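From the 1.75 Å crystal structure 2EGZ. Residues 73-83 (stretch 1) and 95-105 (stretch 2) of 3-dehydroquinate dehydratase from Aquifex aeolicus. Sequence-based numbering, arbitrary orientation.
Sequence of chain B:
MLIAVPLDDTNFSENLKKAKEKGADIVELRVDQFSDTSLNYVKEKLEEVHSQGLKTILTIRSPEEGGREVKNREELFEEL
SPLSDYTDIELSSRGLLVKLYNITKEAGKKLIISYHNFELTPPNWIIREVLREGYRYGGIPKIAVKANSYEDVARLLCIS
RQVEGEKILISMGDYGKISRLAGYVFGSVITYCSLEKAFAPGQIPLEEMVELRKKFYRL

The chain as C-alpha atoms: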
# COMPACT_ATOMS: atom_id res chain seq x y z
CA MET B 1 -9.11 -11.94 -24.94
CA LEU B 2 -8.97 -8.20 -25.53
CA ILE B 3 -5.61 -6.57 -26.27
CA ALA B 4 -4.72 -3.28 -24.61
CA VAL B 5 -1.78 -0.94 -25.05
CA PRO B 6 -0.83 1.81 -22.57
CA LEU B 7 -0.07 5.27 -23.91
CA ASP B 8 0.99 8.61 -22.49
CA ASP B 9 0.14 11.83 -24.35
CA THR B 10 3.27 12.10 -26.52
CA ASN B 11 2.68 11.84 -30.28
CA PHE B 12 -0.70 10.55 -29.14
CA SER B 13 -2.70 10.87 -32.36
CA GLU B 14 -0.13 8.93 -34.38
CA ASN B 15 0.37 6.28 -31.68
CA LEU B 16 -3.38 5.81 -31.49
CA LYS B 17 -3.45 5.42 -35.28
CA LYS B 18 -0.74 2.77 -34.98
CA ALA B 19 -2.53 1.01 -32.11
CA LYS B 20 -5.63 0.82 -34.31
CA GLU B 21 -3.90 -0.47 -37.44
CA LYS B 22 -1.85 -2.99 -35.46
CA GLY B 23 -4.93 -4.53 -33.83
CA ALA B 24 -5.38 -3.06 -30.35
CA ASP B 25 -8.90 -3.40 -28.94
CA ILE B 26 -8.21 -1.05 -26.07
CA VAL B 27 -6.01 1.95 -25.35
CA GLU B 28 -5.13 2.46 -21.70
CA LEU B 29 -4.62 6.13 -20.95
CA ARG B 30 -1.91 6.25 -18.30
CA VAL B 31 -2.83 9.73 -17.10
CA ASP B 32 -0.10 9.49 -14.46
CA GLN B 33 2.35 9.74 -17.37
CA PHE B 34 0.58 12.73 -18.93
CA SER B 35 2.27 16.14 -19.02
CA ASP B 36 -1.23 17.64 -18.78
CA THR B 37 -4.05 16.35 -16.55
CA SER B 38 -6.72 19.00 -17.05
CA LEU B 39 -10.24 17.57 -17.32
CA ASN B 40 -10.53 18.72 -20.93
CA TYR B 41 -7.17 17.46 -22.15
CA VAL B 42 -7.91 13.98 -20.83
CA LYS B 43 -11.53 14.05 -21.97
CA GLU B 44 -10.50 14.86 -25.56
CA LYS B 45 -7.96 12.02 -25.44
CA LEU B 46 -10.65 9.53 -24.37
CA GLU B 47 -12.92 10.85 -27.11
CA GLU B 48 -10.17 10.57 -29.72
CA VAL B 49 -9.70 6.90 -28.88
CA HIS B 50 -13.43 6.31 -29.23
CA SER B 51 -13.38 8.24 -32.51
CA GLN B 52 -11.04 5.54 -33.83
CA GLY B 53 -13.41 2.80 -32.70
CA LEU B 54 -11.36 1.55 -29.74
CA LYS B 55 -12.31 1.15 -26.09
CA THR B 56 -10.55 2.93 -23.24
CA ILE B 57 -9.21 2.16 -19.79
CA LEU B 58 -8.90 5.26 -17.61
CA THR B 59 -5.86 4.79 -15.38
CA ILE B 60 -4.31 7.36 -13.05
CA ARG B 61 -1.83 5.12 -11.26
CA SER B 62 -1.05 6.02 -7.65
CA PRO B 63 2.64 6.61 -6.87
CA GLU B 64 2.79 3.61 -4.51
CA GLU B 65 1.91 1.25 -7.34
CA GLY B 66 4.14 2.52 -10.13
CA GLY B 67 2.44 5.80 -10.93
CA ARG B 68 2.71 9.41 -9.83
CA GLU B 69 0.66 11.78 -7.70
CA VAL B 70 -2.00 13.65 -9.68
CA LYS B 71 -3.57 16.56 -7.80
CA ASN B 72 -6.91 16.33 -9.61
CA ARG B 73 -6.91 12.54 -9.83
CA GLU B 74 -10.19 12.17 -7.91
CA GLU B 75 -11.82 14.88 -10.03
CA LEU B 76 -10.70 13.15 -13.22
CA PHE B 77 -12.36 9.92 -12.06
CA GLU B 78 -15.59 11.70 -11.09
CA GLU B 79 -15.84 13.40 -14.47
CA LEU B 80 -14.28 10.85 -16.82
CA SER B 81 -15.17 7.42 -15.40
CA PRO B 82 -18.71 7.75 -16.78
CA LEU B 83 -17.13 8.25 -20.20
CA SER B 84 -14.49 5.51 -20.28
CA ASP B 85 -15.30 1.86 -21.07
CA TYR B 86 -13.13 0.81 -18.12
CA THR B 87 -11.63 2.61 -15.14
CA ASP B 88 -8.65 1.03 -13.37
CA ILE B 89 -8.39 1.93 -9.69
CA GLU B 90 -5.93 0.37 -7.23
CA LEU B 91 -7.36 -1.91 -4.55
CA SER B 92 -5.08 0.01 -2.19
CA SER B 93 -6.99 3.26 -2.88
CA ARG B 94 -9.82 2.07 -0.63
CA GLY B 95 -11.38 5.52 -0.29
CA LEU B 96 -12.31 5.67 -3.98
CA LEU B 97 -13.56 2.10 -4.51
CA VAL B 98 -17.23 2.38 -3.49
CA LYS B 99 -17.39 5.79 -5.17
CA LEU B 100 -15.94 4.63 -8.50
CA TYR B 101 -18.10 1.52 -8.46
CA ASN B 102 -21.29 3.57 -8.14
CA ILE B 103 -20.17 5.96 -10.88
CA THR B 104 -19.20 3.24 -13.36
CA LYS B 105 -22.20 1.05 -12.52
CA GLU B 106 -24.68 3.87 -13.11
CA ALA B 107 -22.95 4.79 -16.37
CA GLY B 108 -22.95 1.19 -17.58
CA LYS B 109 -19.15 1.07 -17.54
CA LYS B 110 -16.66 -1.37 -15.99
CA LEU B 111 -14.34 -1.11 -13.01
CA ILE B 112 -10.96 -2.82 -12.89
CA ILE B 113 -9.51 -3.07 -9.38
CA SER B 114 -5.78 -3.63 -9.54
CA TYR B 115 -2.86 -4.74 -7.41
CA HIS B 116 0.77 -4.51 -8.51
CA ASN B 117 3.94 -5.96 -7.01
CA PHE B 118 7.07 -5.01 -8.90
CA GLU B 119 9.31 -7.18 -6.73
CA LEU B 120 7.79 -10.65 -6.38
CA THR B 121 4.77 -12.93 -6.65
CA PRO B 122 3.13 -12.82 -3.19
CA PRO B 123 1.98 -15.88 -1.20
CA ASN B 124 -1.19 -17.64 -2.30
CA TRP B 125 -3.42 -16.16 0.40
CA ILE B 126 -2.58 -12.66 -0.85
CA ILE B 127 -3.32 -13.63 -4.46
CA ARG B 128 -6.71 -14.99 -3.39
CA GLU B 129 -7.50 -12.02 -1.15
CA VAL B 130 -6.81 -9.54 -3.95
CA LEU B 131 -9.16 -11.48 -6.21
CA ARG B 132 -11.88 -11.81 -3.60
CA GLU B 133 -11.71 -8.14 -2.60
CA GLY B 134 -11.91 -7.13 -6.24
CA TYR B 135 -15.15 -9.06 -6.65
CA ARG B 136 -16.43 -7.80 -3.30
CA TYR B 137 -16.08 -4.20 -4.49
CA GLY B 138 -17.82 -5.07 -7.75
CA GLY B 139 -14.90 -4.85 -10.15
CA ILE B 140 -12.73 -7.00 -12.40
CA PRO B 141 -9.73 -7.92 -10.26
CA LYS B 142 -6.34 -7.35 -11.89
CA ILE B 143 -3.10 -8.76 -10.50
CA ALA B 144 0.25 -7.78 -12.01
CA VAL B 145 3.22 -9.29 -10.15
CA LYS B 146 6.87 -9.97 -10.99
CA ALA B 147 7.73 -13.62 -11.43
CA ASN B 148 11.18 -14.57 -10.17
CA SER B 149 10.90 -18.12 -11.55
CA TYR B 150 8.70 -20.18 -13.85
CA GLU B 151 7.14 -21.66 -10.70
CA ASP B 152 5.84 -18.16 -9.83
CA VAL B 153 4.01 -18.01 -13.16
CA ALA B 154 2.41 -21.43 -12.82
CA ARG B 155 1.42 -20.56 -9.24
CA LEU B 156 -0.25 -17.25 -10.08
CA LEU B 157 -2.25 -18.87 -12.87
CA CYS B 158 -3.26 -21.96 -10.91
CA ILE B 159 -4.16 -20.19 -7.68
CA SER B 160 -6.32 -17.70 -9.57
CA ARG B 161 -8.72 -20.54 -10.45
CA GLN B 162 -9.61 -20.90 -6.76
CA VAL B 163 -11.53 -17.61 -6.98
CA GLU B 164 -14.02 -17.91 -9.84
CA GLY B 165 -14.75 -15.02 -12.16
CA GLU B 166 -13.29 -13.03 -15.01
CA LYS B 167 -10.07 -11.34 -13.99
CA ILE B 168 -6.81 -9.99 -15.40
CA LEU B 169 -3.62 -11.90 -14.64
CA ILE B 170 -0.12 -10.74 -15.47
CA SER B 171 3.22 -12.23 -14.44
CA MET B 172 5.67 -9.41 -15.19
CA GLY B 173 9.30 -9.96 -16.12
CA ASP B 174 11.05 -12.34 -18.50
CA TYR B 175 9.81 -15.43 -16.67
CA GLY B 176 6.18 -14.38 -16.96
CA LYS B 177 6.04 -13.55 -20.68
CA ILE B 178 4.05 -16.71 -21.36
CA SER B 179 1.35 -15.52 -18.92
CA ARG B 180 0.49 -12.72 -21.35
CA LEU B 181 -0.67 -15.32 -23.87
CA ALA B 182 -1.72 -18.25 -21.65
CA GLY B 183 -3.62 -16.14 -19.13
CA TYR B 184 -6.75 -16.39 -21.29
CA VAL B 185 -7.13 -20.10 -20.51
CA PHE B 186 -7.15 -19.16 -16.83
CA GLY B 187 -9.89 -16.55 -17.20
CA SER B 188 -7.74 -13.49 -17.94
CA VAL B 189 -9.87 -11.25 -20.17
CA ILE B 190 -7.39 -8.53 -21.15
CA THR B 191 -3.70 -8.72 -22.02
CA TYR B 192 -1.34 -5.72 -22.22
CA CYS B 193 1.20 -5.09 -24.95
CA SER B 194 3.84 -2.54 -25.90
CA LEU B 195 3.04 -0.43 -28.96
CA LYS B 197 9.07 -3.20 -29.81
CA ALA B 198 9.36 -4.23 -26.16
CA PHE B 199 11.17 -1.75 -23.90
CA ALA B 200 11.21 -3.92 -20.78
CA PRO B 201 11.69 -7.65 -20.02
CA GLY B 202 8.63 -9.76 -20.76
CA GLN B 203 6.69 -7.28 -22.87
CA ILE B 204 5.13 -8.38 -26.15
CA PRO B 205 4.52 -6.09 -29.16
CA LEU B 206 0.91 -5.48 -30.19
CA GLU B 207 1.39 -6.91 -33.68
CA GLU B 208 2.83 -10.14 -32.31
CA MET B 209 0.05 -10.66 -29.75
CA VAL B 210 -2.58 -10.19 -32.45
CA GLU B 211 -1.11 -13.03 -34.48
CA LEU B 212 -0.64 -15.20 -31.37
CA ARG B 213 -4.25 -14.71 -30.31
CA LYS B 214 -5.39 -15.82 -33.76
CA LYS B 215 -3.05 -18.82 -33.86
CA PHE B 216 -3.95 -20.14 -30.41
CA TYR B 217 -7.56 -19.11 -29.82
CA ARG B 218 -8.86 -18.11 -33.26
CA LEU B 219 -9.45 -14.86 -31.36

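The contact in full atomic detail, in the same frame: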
# COMPACT_ATOMS: atom_id res chain seq x y z
N ARG B 73 -6.60 13.93 -9.51
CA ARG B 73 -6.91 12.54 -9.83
C ARG B 73 -8.37 12.20 -9.53
O ARG B 73 -9.09 11.72 -10.40
CB ARG B 73 -5.98 11.61 -9.04
N GLU B 74 -8.81 12.47 -8.30
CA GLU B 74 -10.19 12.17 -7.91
C GLU B 74 -11.22 12.87 -8.80
O GLU B 74 -12.27 12.30 -9.11
CB GLU B 74 -10.42 12.54 -6.45
CG GLU B 74 -11.86 12.37 -5.99
CD GLU B 74 -12.00 12.44 -4.48
OE1 GLU B 74 -11.28 13.25 -3.86
OE2 GLU B 74 -12.84 11.71 -3.91
N GLU B 75 -10.92 14.11 -9.19
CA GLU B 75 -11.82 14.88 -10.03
C GLU B 75 -11.89 14.24 -11.41
O GLU B 75 -12.96 14.17 -12.02
CB GLU B 75 -11.33 16.33 -10.15
N LEU B 76 -10.75 13.78 -11.91
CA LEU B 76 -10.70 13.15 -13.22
C LEU B 76 -11.61 11.92 -13.23
O LEU B 76 -12.37 11.71 -14.17
CB LEU B 76 -9.27 12.75 -13.57
CG LEU B 76 -8.35 13.93 -13.90
CD1 LEU B 76 -6.89 13.50 -13.89
CD2 LEU B 76 -8.74 14.49 -15.26
N PHE B 77 -11.53 11.12 -12.17
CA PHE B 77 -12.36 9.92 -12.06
C PHE B 77 -13.85 10.28 -12.04
O PHE B 77 -14.65 9.68 -12.75
CB PHE B 77 -12.02 9.14 -10.78
CG PHE B 77 -10.74 8.35 -10.87
CD1 PHE B 77 -10.48 7.54 -11.96
CD2 PHE B 77 -9.82 8.40 -9.83
CE1 PHE B 77 -9.32 6.78 -12.02
CE2 PHE B 77 -8.65 7.64 -9.88
CZ PHE B 77 -8.41 6.83 -10.98
N GLU B 78 -14.20 11.26 -11.21
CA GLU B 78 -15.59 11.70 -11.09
C GLU B 78 -16.16 12.11 -12.43
O GLU B 78 -17.27 11.70 -12.79
CB GLU B 78 -15.69 12.89 -10.13
CG GLU B 78 -15.11 12.65 -8.75
CD GLU B 78 -15.33 13.82 -7.82
OE1 GLU B 78 -14.97 14.96 -8.19
OE2 GLU B 78 -15.87 13.61 -6.71
N GLU B 79 -15.40 12.90 -13.17
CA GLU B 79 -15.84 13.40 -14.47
C GLU B 79 -15.65 12.48 -15.67
O GLU B 79 -16.47 12.47 -16.58
CB GLU B 79 -15.15 14.73 -14.76
CG GLU B 79 -15.40 15.80 -13.71
CD GLU B 79 -16.87 16.05 -13.49
OE1 GLU B 79 -17.58 16.32 -14.48
OE2 GLU B 79 -17.32 15.98 -12.33
N LEU B 80 -14.57 11.71 -15.68
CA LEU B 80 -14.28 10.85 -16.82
C LEU B 80 -14.66 9.37 -16.73
O LEU B 80 -14.81 8.71 -17.76
CB LEU B 80 -12.81 10.98 -17.19
CG LEU B 80 -12.36 12.42 -17.47
CD1 LEU B 80 -10.87 12.45 -17.78
CD2 LEU B 80 -13.15 12.99 -18.64
N SER B 81 -14.80 8.83 -15.52
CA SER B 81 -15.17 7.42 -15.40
C SER B 81 -16.48 7.10 -16.11
O SER B 81 -16.65 6.01 -16.67
CB SER B 81 -15.25 7.02 -13.93
OG SER B 81 -13.95 6.99 -13.37
N PRO B 82 -17.45 8.04 -16.09
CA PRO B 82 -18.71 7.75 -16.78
C PRO B 82 -18.53 7.71 -18.30
O PRO B 82 -19.41 7.25 -19.02
CB PRO B 82 -19.60 8.92 -16.35
CG PRO B 82 -19.06 9.30 -15.00
CD PRO B 82 -17.57 9.23 -15.23
N LEU B 83 -17.39 8.19 -18.77
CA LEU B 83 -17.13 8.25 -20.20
C LEU B 83 -16.12 7.24 -20.74
O LEU B 83 -15.92 7.15 -21.95
CB LEU B 83 -16.67 9.67 -20.57
CG LEU B 83 -17.57 10.81 -20.07
CD1 LEU B 83 -16.94 12.15 -20.44
CD2 LEU B 83 -18.96 10.67 -20.67
N GLY B 95 -10.44 4.41 -0.36
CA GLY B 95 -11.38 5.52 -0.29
C GLY B 95 -12.13 5.87 -1.56
O GLY B 95 -13.13 6.60 -1.51
N LEU B 96 -11.66 5.37 -2.70
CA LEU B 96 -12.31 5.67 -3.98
C LEU B 96 -13.09 4.50 -4.57
O LEU B 96 -13.87 4.67 -5.50
CB LEU B 96 -11.25 6.12 -5.00
CG LEU B 96 -10.46 7.38 -4.65
CD1 LEU B 96 -9.32 7.57 -5.63
CD2 LEU B 96 -11.39 8.59 -4.67
N LEU B 97 -12.89 3.30 -4.01
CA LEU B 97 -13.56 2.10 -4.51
C LEU B 97 -15.08 2.15 -4.61
O LEU B 97 -15.64 2.00 -5.70
CB LEU B 97 -13.14 0.89 -3.66
CG LEU B 97 -11.65 0.53 -3.63
CD1 LEU B 97 -11.44 -0.69 -2.75
CD2 LEU B 97 -11.14 0.25 -5.04
N VAL B 98 -15.76 2.34 -3.48
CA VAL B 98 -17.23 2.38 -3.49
C VAL B 98 -17.72 3.48 -4.42
O VAL B 98 -18.67 3.29 -5.19
CB VAL B 98 -17.79 2.64 -2.07
CG1 VAL B 98 -19.31 2.72 -2.12
CG2 VAL B 98 -17.34 1.53 -1.13
N LYS B 99 -17.06 4.63 -4.35
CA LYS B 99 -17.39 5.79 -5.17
C LYS B 99 -17.29 5.50 -6.67
O LYS B 99 -18.22 5.75 -7.43
CB LYS B 99 -16.46 6.94 -4.78
CG LYS B 99 -16.58 8.20 -5.61
CD LYS B 99 -15.66 9.28 -5.06
CE LYS B 99 -15.57 10.47 -6.00
NZ LYS B 99 -16.91 11.05 -6.30
N LEU B 100 -16.15 4.95 -7.09
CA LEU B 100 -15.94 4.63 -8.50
C LEU B 100 -16.83 3.50 -8.99
O LEU B 100 -17.17 3.43 -10.17
CB LEU B 100 -14.46 4.29 -8.76
CG LEU B 100 -13.54 5.45 -9.14
CD1 LEU B 100 -13.78 6.65 -8.24
CD2 LEU B 100 -12.09 5.00 -9.05
N TYR B 101 -17.22 2.61 -8.08
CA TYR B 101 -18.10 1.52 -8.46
C TYR B 101 -19.49 2.08 -8.79
O TYR B 101 -20.09 1.71 -9.79
CB TYR B 101 -18.24 0.50 -7.32
CG TYR B 101 -19.35 -0.49 -7.56
CD1 TYR B 101 -19.21 -1.52 -8.50
CD2 TYR B 101 -20.58 -0.36 -6.90
CE1 TYR B 101 -20.26 -2.39 -8.77
CE2 TYR B 101 -21.63 -1.23 -7.17
CZ TYR B 101 -21.47 -2.24 -8.11
OH TYR B 101 -22.51 -3.09 -8.39
N ASN B 102 -19.98 2.96 -7.93
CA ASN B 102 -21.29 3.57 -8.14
C ASN B 102 -21.32 4.37 -9.43
O ASN B 102 -22.28 4.28 -10.20
CB ASN B 102 -21.67 4.48 -6.96
CG ASN B 102 -21.94 3.70 -5.68
OD1 ASN B 102 -22.55 2.63 -5.72
ND2 ASN B 102 -21.52 4.25 -4.55
N ILE B 103 -20.27 5.14 -9.68
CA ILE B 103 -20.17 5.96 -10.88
C ILE B 103 -20.17 5.10 -12.15
O ILE B 103 -20.95 5.34 -13.06
CB ILE B 103 -18.88 6.81 -10.86
CG1 ILE B 103 -18.95 7.82 -9.71
CG2 ILE B 103 -18.72 7.54 -12.20
CD1 ILE B 103 -17.66 8.57 -9.47
N THR B 104 -19.28 4.11 -12.19
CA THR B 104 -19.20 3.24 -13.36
C THR B 104 -20.47 2.42 -13.56
O THR B 104 -20.97 2.31 -14.68
CB THR B 104 -18.00 2.27 -13.27
OG1 THR B 104 -18.08 1.51 -12.05
CG2 THR B 104 -16.69 3.05 -13.29
N LYS B 105 -20.98 1.86 -12.47
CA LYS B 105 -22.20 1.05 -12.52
C LYS B 105 -23.36 1.84 -13.13
O LYS B 105 -24.02 1.37 -14.06
CB LYS B 105 -22.58 0.60 -11.11
CG LYS B 105 -23.88 -0.20 -11.02
CD LYS B 105 -23.67 -1.65 -11.40
CE LYS B 105 -25.01 -2.40 -11.46
NZ LYS B 105 -25.82 -2.20 -10.22

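How do the two backbones lie against each other? The helix of residues 73-80 and the helix running through 95-105 point in nearly the same direction, their axes inclined by 23° and 10.0 Å apart at closest approach. The register brings E74 across from L96 and F77 across from L100; farther on, the chains draw nearer, and the CA of P82 comes within 5.7 Å of the CA of T104. No backbone hydrogen bond links the stretches; the contact rests mainly on side chains and buries 451 Å² counting both sides.

What does the beginning of stretch 2 offer? G95 touches nothing in stretch 1, but L96 directs its CA-to-CB bond toward it. One methyl, L96 CD1, lies 4.3 Å from F77 CE2, an apolar contact oblique to the ring. The other, L96 CD2, sits 3.5 Å from E74 OE2, where the extended glutamate brings its carboxylate close to the leucine. L97 and V98 are out of reach and make no contact.

Where is charge paired across the contact? The CA-to-CB bond of K99 also points toward stretch 1, and its first three chi angles are all t, so the chain reaches out nearly straight before its last torsion turns to p. Its ammonium donates a hydrogen bond from K99 NZ to E78 OE2 at 2.8 Å, and the opposite charges make this a salt bridge. It is the one hydrogen bond between the stretches. E74 OE2 also approaches the lysine, 3.7 Å from K99 CE, so the last methylene of K99 has a carboxylate nearby as well.

How does L100 meet the aromatic ring? Its CA-to-CB bond points sideways, yet the end of the side chain comes nearer. L100 CD2 stands over one face of F77, 4.1 Å from the ring centroid and just 11° off the normal, a CH-pi contact in which a methyl meets the pi cloud almost head-on. The other methyl, L100 CD1, packs 4.0 Å from F77 CB, and both residues are buried. Y101 and N102 lie out of reach.

What closes the contact beyond the ring? I103 has the largest covered area of any residue here, and its CA-to-CB bond points toward stretch 1. I103 CD1 rests 4.1 Å from E78 CA, against the helix backbone, while I103 CG2 packs 3.9 Å from S81 CB and a tight 3.3 Å from P82 CG, joining aliphatic surfaces. T104 adds a looser touch, with T104 CG2 4.3 Å from S81 CB, and K105 makes no contact.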